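Local atomic coordinates of putative acetyl transferase (Pyrococcus furiosus, PDB entry 1VKC), a protein that probably transfers acyl groups, most likely acetyl from acetyl-coenzyme A, as a member of the GNAT acetyltransferase family. Residues 26-31 against 46-51; 66-69 against 73-76; 97-102 against 106-111. All coordinates share one frame; numbering follows the deposited sequence.

Overall arrangement
Interaction 1 pairs helices 20-31 and 41-57, interaction 2 is the end of hairpin 60-68/73-83, and interaction 3 joins strand 90-99 to the start of helix 108-122. Interactions 2 and 3 share one sheet, their centres about 9 Å apart: a probable backbone hydrogen bond joins L74 O to V100 N at 2.8 Å, and A66 CB packs on I108 CG2 at 3.5 Å. The centre of interaction 1 lies about 19 Å from those of both others, yet L26 CD2 reaches L73 CD2 at 3.7 Å, and D27 OD1 comes within 2.6 Å of E98 OE1. Segment 106-111 belongs to a glycine-rich turn whose backbone amides, as in other GNAT enzymes, probably bind acetyl-coenzyme A's pyrophosphate.

Interaction 1: 26-31 against 46-51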
loop_
_atom_site.group_PDB
_atom_site.type_symbol
_atom_site.label_atom_id
_atom_site.label_comp_id
_atom_site.label_asym_id
_atom_site.label_seq_id
_atom_site.Cartn_x
_atom_site.Cartn_y
_atom_site.Cartn_z
ATOM N N LEU A 26 0.878 -7.737 -4.149
ATOM C CA LEU A 26 1.434 -7.639 -2.814
ATOM C C LEU A 26 2.777 -6.882 -2.824
ATOM O O LEU A 26 3.032 -6.016 -1.974
ATOM C CB LEU A 26 1.584 -9.040 -2.219
ATOM C CG LEU A 26 2.201 -9.207 -0.838
ATOM C CD1 LEU A 26 1.476 -8.404 0.207
ATOM C CD2 LEU A 26 2.210 -10.690 -0.491
ATOM N N ASP A 27 3.617 -7.192 -3.797
ATOM C CA ASP A 27 4.862 -6.467 -3.968
ATOM C C ASP A 27 4.629 -4.978 -4.271
ATOM O O ASP A 27 5.361 -4.139 -3.793
ATOM C CB ASP A 27 5.686 -7.087 -5.069
ATOM C CG ASP A 27 6.971 -6.332 -5.318
ATOM O OD1 ASP A 27 7.846 -6.289 -4.417
ATOM O OD2 ASP A 27 7.170 -5.734 -6.385
ATOM N N ARG A 28 3.624 -4.674 -5.072
ATOM C CA ARG A 28 3.244 -3.278 -5.332
ATOM C C ARG A 28 2.891 -2.561 -4.032
ATOM O O ARG A 28 3.335 -1.446 -3.786
ATOM C CB ARG A 28 2.058 -3.226 -6.278
ATOM C CG ARG A 28 1.481 -1.829 -6.485
ATOM C CD ARG A 28 0.585 -1.741 -7.677
ATOM N NE ARG A 28 1.293 -2.235 -8.858
ATOM C CZ ARG A 28 0.719 -2.680 -9.969
ATOM N NH1 ARG A 28 -0.616 -2.691 -10.105
ATOM N NH2 ARG A 28 1.489 -3.129 -10.959
ATOM N N GLU A 29 2.090 -3.217 -3.203
ATOM C CA GLU A 29 1.662 -2.645 -1.922
ATOM C C GLU A 29 2.847 -2.465 -0.974
ATOM O O GLU A 29 3.045 -1.379 -0.406
ATOM C CB GLU A 29 0.563 -3.533 -1.285
ATOM C CG GLU A 29 0.013 -3.030 0.065
ATOM C CD GLU A 29 -0.844 -1.769 -0.050
ATOM O OE1 GLU A 29 -0.757 -0.899 0.845
ATOM O OE2 GLU A 29 -1.614 -1.650 -1.014
ATOM N N ILE A 30 3.630 -3.520 -0.803
ATOM C CA ILE A 30 4.778 -3.491 0.091
ATOM C C ILE A 30 5.835 -2.448 -0.351
ATOM O O ILE A 30 6.259 -1.598 0.454
ATOM C CB ILE A 30 5.415 -4.900 0.205
ATOM C CG1 ILE A 30 4.489 -5.834 1.007
ATOM C CG2 ILE A 30 6.792 -4.839 0.896
ATOM C CD1 ILE A 30 4.976 -7.252 1.099
ATOM N N SER A 31 6.229 -2.511 -1.626
ATOM C CA SER A 31 7.358 -1.706 -2.141
ATOM C C SER A 31 7.124 -0.213 -2.030
ATOM O O SER A 31 8.078 0.569 -1.945
ATOM C CB SER A 31 7.651 -2.060 -3.592
ATOM O OG SER A 31 8.122 -3.374 -3.691
ATOM N N GLU A 46 2.102 2.516 -12.362
ATOM C CA GLU A 46 2.421 2.259 -13.790
ATOM C C GLU A 46 3.869 1.797 -13.963
ATOM O O GLU A 46 4.144 0.875 -14.736
ATOM C CB GLU A 46 2.183 3.519 -14.638
ATOM C CG GLU A 46 0.706 3.876 -14.794
ATOM C CD GLU A 46 0.470 5.222 -15.468
ATOM O OE1 GLU A 46 1.446 5.834 -15.982
ATOM O OE2 GLU A 46 -0.703 5.671 -15.479
ATOM N N ARG A 47 4.774 2.454 -13.243
ATOM C CA ARG A 47 6.214 2.110 -13.253
ATOM C C ARG A 47 6.484 0.759 -12.594
ATOM O O ARG A 47 7.316 -0.028 -13.080
ATOM C CB ARG A 47 6.998 3.182 -12.530
ATOM C CG ARG A 47 7.021 4.519 -13.258
ATOM C CD ARG A 47 7.715 5.603 -12.488
ATOM N NE ARG A 47 7.469 6.907 -13.087
ATOM C CZ ARG A 47 7.815 8.080 -12.572
ATOM N NH1 ARG A 47 7.496 9.192 -13.225
ATOM N NH2 ARG A 47 8.463 8.166 -11.419
ATOM N N HIS A 48 5.808 0.497 -11.480
ATOM C CA HIS A 48 5.869 -0.830 -10.864
ATOM C C HIS A 48 5.420 -1.929 -11.835
ATOM O O HIS A 48 6.056 -2.978 -11.912
ATOM C CB HIS A 48 5.066 -0.927 -9.541
ATOM C CG HIS A 48 5.121 -2.303 -8.924
ATOM N ND1 HIS A 48 4.360 -3.359 -9.384
ATOM C CD2 HIS A 48 5.902 -2.809 -7.942
ATOM C CE1 HIS A 48 4.645 -4.446 -8.687
ATOM N NE2 HIS A 48 5.579 -4.139 -7.809
ATOM N N GLU A 49 4.335 -1.698 -12.582
ATOM C CA GLU A 49 3.869 -2.686 -13.549
ATOM C C GLU A 49 4.907 -2.870 -14.669
ATOM O O GLU A 49 5.259 -3.993 -15.004
ATOM C CB GLU A 49 2.515 -2.279 -14.151
ATOM C CG GLU A 49 1.931 -3.274 -15.148
ATOM C CD GLU A 49 1.601 -4.619 -14.527
ATOM O OE1 GLU A 49 1.919 -5.657 -15.145
ATOM O OE2 GLU A 49 1.012 -4.645 -13.429
ATOM N N GLU A 50 5.380 -1.756 -15.235
ATOM C CA GLU A 50 6.397 -1.770 -16.283
ATOM C C GLU A 50 7.642 -2.581 -15.861
ATOM O O GLU A 50 8.057 -3.522 -16.553
ATOM C CB GLU A 50 6.822 -0.344 -16.613
ATOM N N LEU A 51 8.214 -2.216 -14.723
ATOM C CA LEU A 51 9.416 -2.878 -14.226
ATOM C C LEU A 51 9.181 -4.363 -13.965
ATOM O O LEU A 51 10.005 -5.189 -14.322
ATOM C CB LEU A 51 9.910 -2.191 -12.963
ATOM C CG LEU A 51 11.247 -2.673 -12.405
ATOM C CD1 LEU A 51 12.320 -2.611 -13.490
ATOM C CD2 LEU A 51 11.636 -1.836 -11.241
#
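H48 of helix 41-57 reaches across to helix 20-31 and lodges between D27 and R28; the axes of the two segments approach to 10.6 Å at 129°. R28 wraps the imidazole from its face to its edge. Its CB stands over the ring, 3.8 Å from the centroid and close to the normal, a CH-pi contact. The chain bends at chi3 (-54°), bringing the guanidinium back beside H48. NE lies 3.3 Å and CZ 3.7 Å from H48 ND1, with the guanidinium almost perpendicular to the ring. At the tip, NH2 makes two hydrogen bonds from near its own plane: a longer one to H48 ND1 at 3.3 Å and a salt bridge to E49 OE2 at 2.9 Å, met on the anti side and tilted out of the carboxylate plane. On the far edge of the ring, H48 NE2 donates to D27 OD2 at 2.7 Å, nearly in the ring plane but likewise anti and out of the carboxylate plane. A phenylalanine in place of H48 would probably leave D27 OD2 without this donor and R28 NH2 holding E49 alone of its two acceptors. D27 is buried, its OD1 close to the carboxyl groups of D96 and E98, so the cluster probably holds at least one extra proton. The imidazole bridges a carboxyl group and a guanidinium, NE2 donating and ND1 accepting, consistent with a neutral ring protonated at NE2.

Interaction 2: 66-69 against 73-76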
loop_
_atom_site.group_PDB
_atom_site.type_symbol
_atom_site.label_atom_id
_atom_site.label_comp_id
_atom_site.label_asym_id
_atom_site.label_seq_id
_atom_site.Cartn_x
_atom_site.Cartn_y
_atom_site.Cartn_z
ATOM N N ALA A 66 4.199 -19.373 -0.069
ATOM C CA ALA A 66 3.745 -19.965 1.179
ATOM C C ALA A 66 2.239 -19.741 1.225
ATOM O O ALA A 66 1.777 -18.605 1.087
ATOM C CB ALA A 66 4.408 -19.295 2.362
ATOM N N LEU A 67 1.481 -20.823 1.393
ATOM C CA LEU A 67 0.006 -20.764 1.355
ATOM C C LEU A 67 -0.550 -21.298 2.654
ATOM O O LEU A 67 -0.130 -22.356 3.098
ATOM C CB LEU A 67 -0.526 -21.609 0.201
ATOM C CG LEU A 67 -0.122 -21.220 -1.220
ATOM C CD1 LEU A 67 -0.750 -22.173 -2.212
ATOM C CD2 LEU A 67 -0.509 -19.782 -1.537
ATOM N N ASN A 68 -1.487 -20.574 3.271
ATOM C CA ASN A 68 -2.161 -21.096 4.469
ATOM C C ASN A 68 -3.227 -22.130 4.095
ATOM O O ASN A 68 -3.390 -22.460 2.914
ATOM C CB ASN A 68 -2.727 -19.966 5.342
ATOM C CG ASN A 68 -3.935 -19.274 4.728
ATOM O OD1 ASN A 68 -4.414 -19.633 3.649
ATOM N ND2 ASN A 68 -4.426 -18.255 5.422
ATOM N N GLU A 69 -3.939 -22.642 5.101
ATOM C CA GLU A 69 -4.920 -23.731 4.906
ATOM C C GLU A 69 -6.064 -23.353 3.951
ATOM O O GLU A 69 -6.636 -24.218 3.296
ATOM C CB GLU A 69 -5.483 -24.195 6.262
ATOM N N LEU A 73 -2.223 -16.447 0.179
ATOM C CA LEU A 73 -0.809 -16.119 0.035
ATOM C C LEU A 73 -0.255 -15.514 1.324
ATOM O O LEU A 73 -0.644 -14.394 1.715
ATOM C CB LEU A 73 -0.619 -15.135 -1.128
ATOM C CG LEU A 73 0.810 -14.684 -1.439
ATOM C CD1 LEU A 73 1.648 -15.854 -1.933
ATOM C CD2 LEU A 73 0.813 -13.534 -2.460
ATOM N N LEU A 74 0.684 -16.233 1.942
ATOM C CA LEU A 74 1.426 -15.757 3.116
ATOM C C LEU A 74 2.746 -15.083 2.756
ATOM O O LEU A 74 3.244 -14.263 3.518
ATOM C CB LEU A 74 1.711 -16.909 4.076
ATOM C CG LEU A 74 0.490 -17.678 4.581
ATOM C CD1 LEU A 74 0.963 -18.766 5.527
ATOM C CD2 LEU A 74 -0.494 -16.746 5.256
ATOM N N GLY A 75 3.320 -15.435 1.611
ATOM C CA GLY A 75 4.596 -14.867 1.212
ATOM C C GLY A 75 5.140 -15.547 -0.012
ATOM O O GLY A 75 4.606 -16.557 -0.449
ATOM N N HIS A 76 6.218 -15.007 -0.563
ATOM C CA HIS A 76 6.800 -15.593 -1.766
ATOM C C HIS A 76 8.282 -15.301 -1.846
ATOM O O HIS A 76 8.798 -14.402 -1.153
ATOM C CB HIS A 76 6.091 -15.034 -3.012
ATOM C CG HIS A 76 6.405 -13.594 -3.270
ATOM N ND1 HIS A 76 7.448 -13.194 -4.075
ATOM C CD2 HIS A 76 5.845 -12.461 -2.789
ATOM C CE1 HIS A 76 7.508 -11.877 -4.088
ATOM N NE2 HIS A 76 6.560 -11.408 -3.302
#
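A classic beta bulge interrupts the antiparallel hairpin of strands 60-68 and 73-83 close to its turn: L74 and G75 together face the single residue A66. Two backbone hydrogen bonds hold it, A66 N to G75 O at 2.9 Å and L74 N to A66 O at 2.7 Å. L74 takes up a helix-like backbone (phi -93°, psi -25°), whereas G75 is almost fully extended, and the register slips by one before L67 pairs with L73 in a non-hydrogen-bonded position. The bulge turns L74 toward the opposite strand. Its CB rests 3.4 Å from A66 O and 4.0 Å from A66 CB. With chi1 at -57°, CG is directed along the neighbouring strand to N68 N, and both of its methyls, CD1 and CD2, reach N68 CB at 3.9 Å. I108 and Y11 pack on both A66 and L74. On the other face of the sheet, L67 CD2 lies 4.0 Å from L73 CA, nearer to this backbone atom than to L73 CD1, while L26 of helix 20-31 covers L73. The amide of N68 looks to the turn, where OD1 accepts from E72 N. Apart from the two backbone bonds, the contact is hydrocarbon laid against side chains and main chain, so this buried end of the hairpin is held by main-chain bonds and leucine packing.

Interaction 3: 97-102 against 106-111; sequences IEVVKW and LGIGSA
G107 O accepts the backbone N-H of A111 at 2.9 Å, closing the first turn of helix 108-122, whose G109 sits against I97 and V99 of strand 90-99. Between strand and helix, methyls meet main chain. V99 turns its CG2 branch, the one beside the backbone N and opposite the carbonyl carbon (chi1 175° for CG1), onto the helix: it lies 3.6 Å from G109 N and 3.7 Å from G109 CA. The same methyl touches I108 CG2 at 4.1 Å, and I108 continues inward to L74 and Y11. Two residues earlier in the strand, I97 extends its CG1 branch anti to the backbone N, which carries the terminal CD1 out to the helix, 3.4 Å from G109 O; L112 and L113 of the same helix pack on this isoleucine too. G109 therefore presents bare backbone to two branched aliphatic side chains, one near its N and one near its O. G107, at the N-cap with a positive phi of 69°, brings no side chain to the opening amides of the helix. Beyond the strand the chain turns away from the helix, and K101 NZ hydrogen-bonds Y32 O of the second subunit. R104, G107 and G109 follow the R-x-x-G-x-G pattern of GNAT enzymes, at the strand-to-helix turn of the beta-alpha-beta unit 90-99, 108-122 and 128-130. In relatives this turn and helix N-terminus hold the pyrophosphate of acetyl-coenzyme A, and a similar role is probable here.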
loop_
_atom_site.group_PDB
_atom_site.type_symbol
_atom_site.label_atom_id
_atom_site.label_comp_id
_atom_site.label_asym_id
_atom_site.label_seq_id
_atom_site.Cartn_x
_atom_site.Cartn_y
_atom_site.Cartn_z
ATOM N N ILE A 97 11.898 -11.434 -1.585
ATOM C CA ILE A 97 11.323 -12.346 -0.616
ATOM C C ILE A 97 10.468 -11.493 0.337
ATOM O O ILE A 97 10.953 -10.527 0.918
ATOM C CB ILE A 97 12.416 -13.162 0.088
ATOM C CG1 ILE A 97 11.816 -14.117 1.115
ATOM C CG2 ILE A 97 13.452 -12.265 0.739
ATOM C CD1 ILE A 97 12.641 -15.367 1.280
ATOM N N GLU A 98 9.185 -11.825 0.423
ATOM C CA GLU A 98 8.194 -11.013 1.120
ATOM C C GLU A 98 7.266 -11.941 1.898
ATOM O O GLU A 98 6.867 -12.994 1.400
ATOM C CB GLU A 98 7.407 -10.133 0.110
ATOM C CG GLU A 98 8.201 -8.923 -0.388
ATOM C CD GLU A 98 7.630 -8.212 -1.633
ATOM O OE1 GLU A 98 8.216 -7.172 -2.035
ATOM O OE2 GLU A 98 6.616 -8.652 -2.220
ATOM N N VAL A 99 6.978 -11.580 3.147
ATOM C CA VAL A 99 6.001 -12.308 3.966
ATOM C C VAL A 99 4.968 -11.279 4.455
ATOM O O VAL A 99 5.333 -10.173 4.818
ATOM C CB VAL A 99 6.685 -13.031 5.140
ATOM C CG1 VAL A 99 5.663 -13.697 6.068
ATOM C CG2 VAL A 99 7.701 -14.057 4.620
ATOM N N VAL A 100 3.686 -11.634 4.424
ATOM C CA VAL A 100 2.631 -10.693 4.836
ATOM C C VAL A 100 2.764 -10.380 6.314
ATOM O O VAL A 100 3.187 -11.214 7.088
ATOM C CB VAL A 100 1.209 -11.191 4.512
ATOM C CG1 VAL A 100 1.046 -11.329 3.044
ATOM C CG2 VAL A 100 0.884 -12.515 5.248
ATOM N N LYS A 101 2.413 -9.152 6.687
ATOM C CA LYS A 101 2.714 -8.622 8.021
ATOM C C LYS A 101 2.200 -9.497 9.163
ATOM O O LYS A 101 2.885 -9.693 10.151
ATOM C CB LYS A 101 2.200 -7.185 8.156
ATOM C CG LYS A 101 0.717 -6.985 7.822
ATOM C CD LYS A 101 0.324 -5.512 7.941
ATOM C CE LYS A 101 -0.974 -5.217 7.223
ATOM N NZ LYS A 101 -1.374 -3.786 7.398
ATOM N N TRP A 102 1.011 -10.056 9.013
ATOM C CA TRP A 102 0.434 -10.878 10.092
ATOM C C TRP A 102 0.957 -12.322 10.128
ATOM O O TRP A 102 0.648 -13.061 11.064
ATOM C CB TRP A 102 -1.097 -10.862 10.046
ATOM C CG TRP A 102 -1.654 -11.033 8.706
ATOM C CD1 TRP A 102 -1.934 -10.051 7.816
ATOM C CD2 TRP A 102 -2.017 -12.262 8.082
ATOM N NE1 TRP A 102 -2.449 -10.590 6.666
ATOM C CE2 TRP A 102 -2.515 -11.950 6.804
ATOM C CE3 TRP A 102 -1.969 -13.606 8.471
ATOM C CZ2 TRP A 102 -2.964 -12.928 5.912
ATOM C CZ3 TRP A 102 -2.421 -14.578 7.583
ATOM C CH2 TRP A 102 -2.911 -14.233 6.321
ATOM N N LEU A 106 6.873 -16.767 11.989
ATOM C CA LEU A 106 6.603 -18.210 11.904
ATOM C C LEU A 106 7.686 -18.958 11.093
ATOM O O LEU A 106 7.506 -20.128 10.721
ATOM C CB LEU A 106 5.224 -18.451 11.287
ATOM C CG LEU A 106 4.018 -18.304 12.231
ATOM C CD1 LEU A 106 3.713 -16.843 12.549
ATOM C CD2 LEU A 106 2.811 -18.980 11.615
ATOM N N GLY A 107 8.802 -18.281 10.820
ATOM C CA GLY A 107 9.892 -18.844 10.016
ATOM C C GLY A 107 9.575 -19.045 8.547
ATOM O O GLY A 107 10.248 -19.825 7.876
ATOM N N ILE A 108 8.544 -18.364 8.042
ATOM C CA ILE A 108 8.096 -18.563 6.652
ATOM C C ILE A 108 9.130 -18.006 5.680
ATOM O O ILE A 108 9.458 -18.658 4.689
ATOM C CB ILE A 108 6.748 -17.910 6.403
ATOM C CG1 ILE A 108 5.648 -18.625 7.184
ATOM C CG2 ILE A 108 6.378 -17.958 4.901
ATOM C CD1 ILE A 108 4.368 -17.824 7.228
ATOM N N GLY A 109 9.638 -16.808 5.975
ATOM C CA GLY A 109 10.711 -16.181 5.183
ATOM C C GLY A 109 11.947 -17.064 5.146
ATOM O O GLY A 109 12.557 -17.305 4.075
ATOM N N SER A 110 12.288 -17.594 6.301
ATOM C CA SER A 110 13.416 -18.503 6.420
ATOM C C SER A 110 13.214 -19.747 5.560
ATOM O O SER A 110 14.121 -20.147 4.837
ATOM C CB SER A 110 13.656 -18.852 7.893
ATOM O OG SER A 110 14.935 -19.373 8.057
ATOM N N ALA A 111 11.999 -20.312 5.593
ATOM C CA ALA A 111 11.663 -21.504 4.829
ATOM C C ALA A 111 11.646 -21.262 3.312
ATOM O O ALA A 111 12.078 -22.127 2.534
ATOM C CB ALA A 111 10.326 -22.042 5.279
#